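Long-range contacts in aprataxin and PNK-like factor (Homo sapiens, PDB 5W7W), which acts as a histone chaperone in DNA single- and double-strand break repair and through its FHA-like domain, the part in this structure, binds XRCC1 and XRCC4: residues P64-S70 with D90-V96; G7-R13 with I100-I106. One frame throughout, in Å; residues are numbered along the deposited sequence.

Interaction 1: P64-S70 with D90-V96; sequences PCFYQSS and DSFSLLV
The carboxylate of Asp90 is gripped at both oxygens by the 64-70 segment. Tyr67 OH donates to Asp90 OD2 at 2.7 Å. It comes from above the carboxylate plane, while OD2 lies near the ring plane at its edge. The ring and carboxylate planes are turned 85° apart. Tyr67 reaches this place because its CG lies anti to the backbone N (chi1 174°), which sends the ring along the strand toward Asp90. Asn87 N is a second donor to OD2. On the other oxygen, Ser70 N meets Asp90 OD1 at 2.9 Å from the anti side but well out of the carboxylate plane, in a bent bond. A water joins OD1 to Ser70 OG. These bonds should fix the rotation of the carboxylate and probably stabilise its negative charge.

The strands are 66-68 and 91-93, antiparallel neighbours in the larger sheet of the FHA beta sandwich. Phe66 and Ser93 form one hydrogen-bonded pair, Gln68 and Ser91 another. Tyr67 and Phe92 lie between them as a non-hydrogen-bonded pair. Their side chains leave the sheet on the face where Phe92 packs on Ile28 and Ile57 of the other sheet.

On the opposite face, the Phe66 ring packs on the chain just beyond the corner at Leu94. Val96 CA sits 3.7 Å from the centroid of the Phe66 ring, over its face, in a CH-pi contact. Ser93 OG touches Phe66 CB at 3.2 Å and donates to Leu95 O at 2.7 Å, which ties the turn to the strand. A water bridges Pro64 O and Leu94 O.

Interaction 2: G7-R13 with I100-I106; sequences GFELQPR and IFRILSI. With FMT (formic acid), chain C.
The first and last strands of the FHA-like domain, 8-12 and 100-105, pair here as antiparallel neighbours, and so bring the two ends of the chain together. Six backbone hydrogen bonds join the segments, from Ile106 N to Gly7 O at one end to Arg13 N to Ile100 O at the other.

Leu10 and Ile103 run alongside each other into the interior. Their methyls, Leu10 CD2 and Ile103 CD1, are tight at 3.4 Å. Phe8 CD1 meets Ile103 CG2 at 3.8 Å, and Phe101 CD1 touches Leu10 CB at the same distance. This face looks into the beta sandwich, where Leu55 of the second sheet covers Phe8 and Ile103.

The other face carries Glu9, Gln11, Arg102 and Leu104. Gln11 and Arg102 hold a formic acid molecule, probably present as formate and from the crystallisation liquor. Its O2 takes bonds from Arg102 NE at 2.8 Å and Gln11 NE2 at 2.9 Å. Arg102 NH2 reaches its O1 at 3.2 Å, and the molecule lies at the guanidinium edge. Gln11 OE1 accepts from Arg18 and touches Leu104 CD1. The Ile106 side chain lies across the Glu9 side chain, Ile106 CD1 3.4 Å from Glu9 OE2. At the far end, Arg13 bends at chi3 (-72°) and lays one guanidinium face over Ile100 CG2, which is 3.5 Å from Arg13 NE. Arg13 NH2 is hydrogen-bonded to Gln68 OE1.

From the N terminus the chain enters strand 8-12, which pairs first with 19-21 and on its other side with 100-105, the last strand. Interaction 2 thus closes a loop of almost the whole domain. Interaction 1 falls within that loop: the chain leaves strand 66-68, passes through 76-77, at the edge of the same sheet, and 84-85, in the other sheet, and returns as strand 91-93. After the corner at Leu94 it runs back as strand 100-105, beside 91-93. The two contacts are therefore parts of one sheet, ordered 8-12, 100-105, 91-93, 66-68. Phe101 N to Phe92 O, 2.8 Å, is a probable hydrogen bond between the central strands. Arg13 reaches past them to Gln68.

Interaction 1: P64-S70 with D90-V96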
loop_
_atom_site.group_PDB
_atom_site.type_symbol
_atom_site.label_atom_id
_atom_site.label_comp_id
_atom_site.label_asym_id
_atom_site.label_seq_id
_atom_site.Cartn_x
_atom_site.Cartn_y
_atom_site.Cartn_z
ATOM N N PRO A 64 -10.789 -1.658 6.517
ATOM C CA PRO A 64 -10.591 -1.445 5.080
ATOM C C PRO A 64 -9.231 -0.856 4.749
ATOM O O PRO A 64 -8.479 -0.395 5.603
ATOM C CB PRO A 64 -11.694 -0.458 4.693
ATOM C CG PRO A 64 -12.069 0.192 5.926
ATOM C CD PRO A 64 -11.802 -0.750 7.065
ATOM N N CYS A 65 -8.941 -0.867 3.463
ATOM C CA CYS A 65 -7.893 -0.044 2.882
ATOM C C CYS A 65 -8.531 1.100 2.117
ATOM O O CYS A 65 -9.701 1.024 1.740
ATOM C CB CYS A 65 -7.056 -0.844 1.899
ATOM S SG CYS A 65 -6.135 -2.209 2.615
ATOM N N PHE A 66 -7.742 2.140 1.852
ATOM C CA PHE A 66 -8.230 3.327 1.171
ATOM C C PHE A 66 -7.332 3.633 -0.013
ATOM O O PHE A 66 -6.148 3.301 -0.014
ATOM C CB PHE A 66 -8.288 4.530 2.122
ATOM C CG PHE A 66 -9.095 4.263 3.372
ATOM C CD1 PHE A 66 -8.565 3.523 4.392
ATOM C CD2 PHE A 66 -10.397 4.722 3.501
ATOM C CE1 PHE A 66 -9.299 3.228 5.526
ATOM C CE2 PHE A 66 -11.129 4.435 4.628
ATOM C CZ PHE A 66 -10.572 3.679 5.641
ATOM N N TYR A 67 -7.902 4.310 -0.999
ATOM C CA TYR A 67 -7.249 4.610 -2.260
ATOM C C TYR A 67 -7.518 6.051 -2.658
ATOM O O TYR A 67 -8.646 6.532 -2.554
ATOM C CB TYR A 67 -7.835 3.724 -3.354
ATOM C CG TYR A 67 -7.345 4.031 -4.762
ATOM C CD1 TYR A 67 -6.026 3.821 -5.133
ATOM C CD2 TYR A 67 -8.215 4.522 -5.719
ATOM C CE1 TYR A 67 -5.583 4.108 -6.406
ATOM C CE2 TYR A 67 -7.775 4.804 -7.010
ATOM C CZ TYR A 67 -6.457 4.584 -7.338
ATOM O OH TYR A 67 -6.038 4.867 -8.625
ATOM N N GLN A 68 -6.493 6.718 -3.180
ATOM C CA GLN A 68 -6.610 8.065 -3.730
ATOM C C GLN A 68 -5.856 8.112 -5.051
ATOM O O GLN A 68 -4.635 8.019 -5.077
ATOM C CB GLN A 68 -6.049 9.090 -2.755
ATOM C CG GLN A 68 -6.132 10.523 -3.271
ATOM C CD GLN A 68 -5.532 11.520 -2.296
ATOM O OE1 GLN A 68 -5.363 11.233 -1.113
ATOM N NE2 GLN A 68 -5.193 12.695 -2.790
ATOM N N SER A 69 -6.573 8.269 -6.154
ATOM C CA SER A 69 -5.927 8.456 -7.441
ATOM C C SER A 69 -5.103 9.739 -7.436
ATOM O O SER A 69 -5.429 10.716 -6.756
ATOM C CB SER A 69 -7.013 8.529 -8.521
ATOM O OG SER A 69 -6.493 8.226 -9.805
ATOM N N SER A 70 -4.028 9.735 -8.224
ATOM C CA SER A 70 -3.044 10.814 -8.156
ATOM C C SER A 70 -3.650 12.196 -8.399
ATOM O O SER A 70 -3.209 13.172 -7.792
ATOM C CB SER A 70 -1.886 10.556 -9.122
ATOM O OG SER A 70 -2.314 10.600 -10.465
ATOM N N ASP A 90 -0.345 7.523 -7.319
ATOM C CA ASP A 90 -1.514 7.235 -6.510
ATOM C C ASP A 90 -1.078 7.014 -5.059
ATOM O O ASP A 90 0.095 6.789 -4.763
ATOM C CB ASP A 90 -2.188 5.943 -6.972
ATOM C CG ASP A 90 -2.869 6.033 -8.315
ATOM O OD1 ASP A 90 -2.979 7.138 -8.884
ATOM O OD2 ASP A 90 -3.326 4.968 -8.792
ATOM N N SER A 91 -2.050 7.041 -4.154
ATOM C CA SER A 91 -1.822 6.749 -2.747
ATOM C C SER A 91 -2.784 5.662 -2.293
ATOM O O SER A 91 -3.877 5.515 -2.834
ATOM C CB SER A 91 -2.036 7.978 -1.870
ATOM O OG SER A 91 -1.124 9.022 -2.186
ATOM N N PHE A 92 -2.368 4.919 -1.271
ATOM C CA PHE A 92 -3.288 4.061 -0.536
ATOM C C PHE A 92 -2.999 4.244 0.944
ATOM O O PHE A 92 -1.958 4.779 1.327
ATOM C CB PHE A 92 -3.147 2.580 -0.918
ATOM C CG PHE A 92 -1.969 1.904 -0.299
ATOM C CD1 PHE A 92 -0.727 1.944 -0.912
ATOM C CD2 PHE A 92 -2.085 1.228 0.898
ATOM C CE1 PHE A 92 0.363 1.334 -0.329
ATOM C CE2 PHE A 92 -1.001 0.621 1.474
ATOM C CZ PHE A 92 0.225 0.670 0.856
ATOM N N SER A 93 -3.918 3.796 1.791
ATOM C CA SER A 93 -3.678 3.884 3.220
ATOM C C SER A 93 -4.307 2.711 3.947
ATOM O O SER A 93 -5.248 2.064 3.469
ATOM C CB SER A 93 -4.192 5.200 3.794
ATOM O OG SER A 93 -5.601 5.291 3.713
ATOM N N LEU A 94 -3.775 2.466 5.139
ATOM C CA LEU A 94 -4.260 1.378 5.976
ATOM C C LEU A 94 -5.243 1.842 7.044
ATOM O O LEU A 94 -5.975 1.014 7.594
ATOM C CB LEU A 94 -3.091 0.630 6.626
ATOM C CG LEU A 94 -2.086 0.032 5.644
ATOM C CD1 LEU A 94 -1.039 -0.749 6.435
ATOM C CD2 LEU A 94 -2.746 -0.857 4.641
ATOM N N LEU A 95 -5.275 3.132 7.361
ATOM C CA LEU A 95 -6.353 3.754 8.123
ATOM C C LEU A 95 -6.810 4.957 7.312
ATOM O O LEU A 95 -6.132 5.409 6.386
ATOM C CB LEU A 95 -5.926 4.192 9.533
ATOM C CG LEU A 95 -5.516 3.069 10.473
ATOM C CD1 LEU A 95 -4.995 3.670 11.755
ATOM C CD2 LEU A 95 -6.688 2.135 10.770
ATOM N N VAL A 96 -7.974 5.505 7.646
ATOM C CA VAL A 96 -8.539 6.548 6.798
ATOM C C VAL A 96 -7.615 7.751 6.711
ATOM O O VAL A 96 -7.576 8.424 5.676
ATOM C CB VAL A 96 -9.959 6.929 7.275
ATOM C CG1 VAL A 96 -9.927 7.546 8.657
ATOM C CG2 VAL A 96 -10.615 7.884 6.279
HETATM O O HOH W 1 -8.496 0.220 8.228
HETATM O O HOH W 2 -2.316 10.331 -4.307
HETATM O O HOH W 3 -1.274 8.014 -11.079
#

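Interaction 2: G7-R13 with I100-I106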
loop_
_atom_site.group_PDB
_atom_site.type_symbol
_atom_site.label_atom_id
_atom_site.label_comp_id
_atom_site.label_asym_id
_atom_site.label_seq_id
_atom_site.Cartn_x
_atom_site.Cartn_y
_atom_site.Cartn_z
ATOM N N GLY A 7 10.785 -2.522 -8.558
ATOM C CA GLY A 7 10.487 -1.357 -9.364
ATOM C C GLY A 7 9.495 -0.388 -8.752
ATOM O O GLY A 7 9.083 0.564 -9.425
ATOM N N PHE A 8 9.063 -0.630 -7.526
ATOM C CA PHE A 8 8.125 0.240 -6.835
ATOM C C PHE A 8 8.633 0.489 -5.432
ATOM O O PHE A 8 9.213 -0.396 -4.804
ATOM C CB PHE A 8 6.749 -0.390 -6.730
ATOM C CG PHE A 8 6.056 -0.505 -8.035
ATOM C CD1 PHE A 8 5.338 0.560 -8.537
ATOM C CD2 PHE A 8 6.150 -1.653 -8.784
ATOM C CE1 PHE A 8 4.695 0.473 -9.757
ATOM C CE2 PHE A 8 5.492 -1.747 -10.009
ATOM C CZ PHE A 8 4.786 -0.678 -10.500
ATOM N N GLU A 9 8.396 1.688 -4.945
ATOM C CA GLU A 9 8.629 2.026 -3.552
ATOM C C GLU A 9 7.408 2.719 -2.987
ATOM O O GLU A 9 6.661 3.390 -3.709
ATOM C CB GLU A 9 9.843 2.947 -3.383
ATOM C CG GLU A 9 11.160 2.242 -3.632
ATOM C CD GLU A 9 12.386 3.127 -3.482
ATOM O OE1 GLU A 9 12.245 4.344 -3.249
ATOM O OE2 GLU A 9 13.503 2.589 -3.633
ATOM N N LEU A 10 7.208 2.539 -1.688
ATOM C CA LEU A 10 6.146 3.192 -0.940
ATOM C C LEU A 10 6.724 4.365 -0.169
ATOM O O LEU A 10 7.713 4.208 0.561
ATOM C CB LEU A 10 5.509 2.226 0.058
ATOM C CG LEU A 10 5.025 0.884 -0.493
ATOM C CD1 LEU A 10 4.420 0.105 0.655
ATOM C CD2 LEU A 10 4.049 1.078 -1.624
ATOM N N GLN A 11 6.125 5.530 -0.336
ATOM C CA GLN A 11 6.595 6.748 0.313
ATOM C C GLN A 11 5.582 7.210 1.346
ATOM O O GLN A 11 4.480 7.624 0.967
ATOM C CB GLN A 11 6.793 7.825 -0.749
ATOM C CG GLN A 11 7.181 9.179 -0.175
ATOM C CD GLN A 11 7.678 10.098 -1.247
ATOM O OE1 GLN A 11 8.875 10.101 -1.552
ATOM N NE2 GLN A 11 6.777 10.867 -1.851
ATOM N N PRO A 12 5.906 7.191 2.641
ATOM C CA PRO A 12 4.916 7.604 3.641
ATOM C C PRO A 12 4.584 9.081 3.505
ATOM O O PRO A 12 5.472 9.939 3.436
ATOM C CB PRO A 12 5.601 7.279 4.973
ATOM C CG PRO A 12 7.031 7.210 4.674
ATOM C CD PRO A 12 7.156 6.726 3.261
ATOM N N ARG A 13 3.290 9.386 3.463
ATOM C CA ARG A 13 2.862 10.764 3.269
ATOM C C ARG A 13 3.209 11.645 4.456
ATOM O O ARG A 13 3.340 12.868 4.295
ATOM C CB ARG A 13 1.359 10.799 3.045
ATOM C CG ARG A 13 0.799 12.219 2.817
ATOM C CD ARG A 13 -0.722 12.247 2.727
ATOM N NE ARG A 13 -1.173 11.671 1.469
ATOM C CZ ARG A 13 -2.427 11.670 1.046
ATOM N NH1 ARG A 13 -3.380 12.212 1.787
ATOM N NH2 ARG A 13 -2.720 11.109 -0.118
ATOM N N ILE A 100 -0.554 6.340 5.287
ATOM C CA ILE A 100 -0.820 6.680 3.897
ATOM C C ILE A 100 0.511 6.617 3.159
ATOM O O ILE A 100 1.537 7.114 3.652
ATOM C CB ILE A 100 -1.436 8.094 3.784
ATOM C CG1 ILE A 100 -2.620 8.289 4.748
ATOM C CG2 ILE A 100 -1.862 8.367 2.355
ATOM C CD1 ILE A 100 -2.993 9.738 5.009
ATOM N N PHE A 101 0.505 6.022 1.969
ATOM C CA PHE A 101 1.697 5.865 1.150
ATOM C C PHE A 101 1.421 6.249 -0.285
ATOM O O PHE A 101 0.420 5.835 -0.856
ATOM C CB PHE A 101 2.154 4.413 1.169
ATOM C CG PHE A 101 2.537 3.925 2.533
ATOM C CD1 PHE A 101 3.841 4.055 3.006
ATOM C CD2 PHE A 101 1.591 3.363 3.359
ATOM C CE1 PHE A 101 4.178 3.613 4.278
ATOM C CE2 PHE A 101 1.932 2.941 4.636
ATOM C CZ PHE A 101 3.225 3.078 5.091
ATOM N N ARG A 102 2.338 7.011 -0.870
ATOM C CA ARG A 102 2.347 7.292 -2.291
ATOM C C ARG A 102 3.193 6.238 -2.991
ATOM O O ARG A 102 4.220 5.800 -2.472
ATOM C CB ARG A 102 2.912 8.689 -2.555
ATOM C CG ARG A 102 2.781 9.073 -4.007
ATOM C CD ARG A 102 3.294 10.465 -4.342
ATOM N NE ARG A 102 2.687 11.508 -3.511
ATOM C CZ ARG A 102 1.554 12.145 -3.794
ATOM N NH1 ARG A 102 0.866 11.863 -4.887
ATOM N NH2 ARG A 102 1.077 13.079 -2.982
ATOM N N ILE A 103 2.764 5.850 -4.179
ATOM C CA ILE A 103 3.488 4.884 -5.002
ATOM C C ILE A 103 4.481 5.614 -5.893
ATOM O O ILE A 103 4.100 6.508 -6.654
ATOM C CB ILE A 103 2.502 4.091 -5.866
ATOM C CG1 ILE A 103 1.435 3.396 -5.023
ATOM C CG2 ILE A 103 3.220 3.094 -6.743
ATOM C CD1 ILE A 103 1.920 2.658 -3.817
ATOM N N LEU A 104 5.735 5.202 -5.832
ATOM C CA LEU A 104 6.765 5.698 -6.730
ATOM C C LEU A 104 7.327 4.557 -7.569
ATOM O O LEU A 104 7.572 3.465 -7.061
ATOM C CB LEU A 104 7.913 6.318 -5.920
ATOM C CG LEU A 104 7.538 7.553 -5.100
ATOM C CD1 LEU A 104 8.741 8.027 -4.323
ATOM C CD2 LEU A 104 6.982 8.658 -5.950
ATOM N N SER A 105 7.537 4.816 -8.857
ATOM C CA SER A 105 8.227 3.871 -9.725
ATOM C C SER A 105 9.721 4.163 -9.753
ATOM O O SER A 105 10.136 5.321 -9.884
ATOM C CB SER A 105 7.655 3.948 -11.138
ATOM O OG SER A 105 7.842 5.239 -11.678
ATOM N N ILE A 106 10.519 3.104 -9.628
ATOM C CA ILE A 106 11.982 3.178 -9.617
ATOM C C ILE A 106 12.534 2.165 -10.614
ATOM O O ILE A 106 11.808 1.261 -11.049
ATOM C CB ILE A 106 12.554 2.873 -8.220
ATOM C CG1 ILE A 106 12.246 1.428 -7.791
ATOM C CG2 ILE A 106 12.013 3.870 -7.183
ATOM C CD1 ILE A 106 13.017 0.976 -6.560
HETATM C C FMT C . 4.044 12.838 -0.458
HETATM O O1 FMT C . 3.092 13.600 -0.543
HETATM O O2 FMT C . 4.139 11.860 -1.189
#